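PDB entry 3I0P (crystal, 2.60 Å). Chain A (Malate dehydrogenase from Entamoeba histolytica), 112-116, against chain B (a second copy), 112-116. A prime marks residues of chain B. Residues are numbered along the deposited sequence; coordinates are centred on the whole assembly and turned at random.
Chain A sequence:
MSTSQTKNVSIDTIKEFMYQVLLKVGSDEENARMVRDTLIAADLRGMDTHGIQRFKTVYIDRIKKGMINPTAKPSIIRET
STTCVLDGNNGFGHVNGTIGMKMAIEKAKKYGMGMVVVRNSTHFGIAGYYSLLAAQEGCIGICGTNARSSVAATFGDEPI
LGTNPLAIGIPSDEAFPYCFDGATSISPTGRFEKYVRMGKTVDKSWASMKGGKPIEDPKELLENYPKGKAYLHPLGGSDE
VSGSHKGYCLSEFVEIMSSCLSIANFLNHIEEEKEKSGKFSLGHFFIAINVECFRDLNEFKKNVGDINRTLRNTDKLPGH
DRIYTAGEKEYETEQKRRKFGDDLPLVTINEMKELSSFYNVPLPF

Chain A, residues 112-116: GMGMV
Chain B, residues 112-116: GMGMV

Each stretch leaves a helix at Gly112 and enters an extended strand at Met113, which runs through Val116 and on beyond the stretch. Gly112 has phi/psi of 117/-37. At these angles a side chain would be jammed against the carbonyl O of the residue before, so glycine suits the turn. The strand angles follow: Met113 -143/156, Gly114 -150/142, Met115 -141/126 and Val116 -125/130. Chain B repeats these values, because an exact two-fold axis relates the copies.

The two strands cross with the CA-to-CB bonds of Met113 and Met115 pointing toward the other stretch. Their N-to-C directions differ by 134°, and their axes approach to 7.5 Å. Register is set at Met113, whose CA lies 6.6 Å from CA of Met113′. No hydrogen bond links the stretches. The strands are not neighbours in one sheet; the contacts between them all involve a Met113 side chain.

Met113 does most of the packing. Its CA-to-CB bond points toward the other strand, and it takes the m, t, p rotamer (chi -65°, 173°, 85°). CE of Met113 meets CE of Met113′ at 4.0 Å, an apolar methyl contact across the two-fold.

The same side chain reaches over the partner backbone. SD of Met113 lies 3.5 Å from CB of Met115′ and 3.7 Å from C of Gly114′. Symmetry returns both contacts, with SD of Met113′ against CB of Met115 and C of Gly114. These are van der Waals contacts of a polarizable sulfur. A CB on Gly114 would point away from the other strand.

Met115 also starts toward the partner, but its end leads away. Its chi angles are all t (-180°, 160°, -180°), giving an extended chain. Val116, with chi1 170° (t), is out of reach; its nearest approach is CG2 of Val116 to SD of Met113′, 8.4 Å. The contact buries 277 Å² in total, mostly on the paired Met113 residues.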

# COMPACT_ATOMS: atom_id res chain seq x y z
N GLY A 112 6.97 -0.10 21.22
CA GLY A 112 5.85 -0.67 20.46
C GLY A 112 5.96 -0.41 18.97
O GLY A 112 5.62 -1.27 18.16
N MET A 113 6.45 0.78 18.62
CA MET A 113 6.63 1.15 17.23
C MET A 113 7.89 1.97 17.00
O MET A 113 8.39 2.63 17.91
CB MET A 113 5.41 1.93 16.74
CG MET A 113 4.16 1.09 16.72
SD MET A 113 2.75 2.10 16.36
CE MET A 113 2.81 2.11 14.56
N GLY A 114 8.38 1.94 15.76
CA GLY A 114 9.56 2.68 15.39
C GLY A 114 9.50 3.07 13.93
O GLY A 114 9.02 2.30 13.09
N MET A 115 9.98 4.28 13.63
CA MET A 115 10.10 4.76 12.26
C MET A 115 11.38 5.55 12.06
O MET A 115 11.66 6.51 12.78
CB MET A 115 8.90 5.60 11.84
CG MET A 115 9.00 6.11 10.41
SD MET A 115 7.40 6.58 9.72
CE MET A 115 7.89 7.10 8.08
N VAL A 116 12.16 5.14 11.08
CA VAL A 116 13.39 5.83 10.77
C VAL A 116 13.35 6.22 9.32
O VAL A 116 13.03 5.38 8.47
CB VAL A 116 14.62 4.97 11.08
CG1 VAL A 116 15.87 5.61 10.54
CG2 VAL A 116 14.74 4.78 12.59
N GLY B 112 5.28 9.88 19.32
CA GLY B 112 5.76 9.93 17.93
C GLY B 112 4.91 9.09 17.00
O GLY B 112 4.66 9.47 15.86
N MET B 113 4.46 7.94 17.50
CA MET B 113 3.63 7.04 16.72
C MET B 113 2.56 6.36 17.55
O MET B 113 2.70 6.22 18.76
CB MET B 113 4.50 5.98 16.04
CG MET B 113 5.44 6.57 15.01
SD MET B 113 6.56 5.33 14.43
CE MET B 113 5.56 4.57 13.13
N GLY B 114 1.49 5.94 16.88
CA GLY B 114 0.39 5.26 17.54
C GLY B 114 -0.28 4.29 16.59
O GLY B 114 -0.42 4.57 15.39
N MET B 115 -0.68 3.14 17.13
CA MET B 115 -1.44 2.15 16.38
C MET B 115 -2.53 1.52 17.24
O MET B 115 -2.26 0.99 18.32
CB MET B 115 -0.55 1.06 15.79
CG MET B 115 -1.32 0.02 14.99
SD MET B 115 -0.28 -0.90 13.85
CE MET B 115 -1.49 -1.99 13.11
N VAL B 116 -3.75 1.58 16.75
CA VAL B 116 -4.86 0.98 17.46
C VAL B 116 -5.53 0.02 16.52
O VAL B 116 -5.82 0.38 15.38
CB VAL B 116 -5.83 2.04 17.97
CG1 VAL B 116 -7.09 1.39 18.50
CG2 VAL B 116 -5.17 2.86 19.07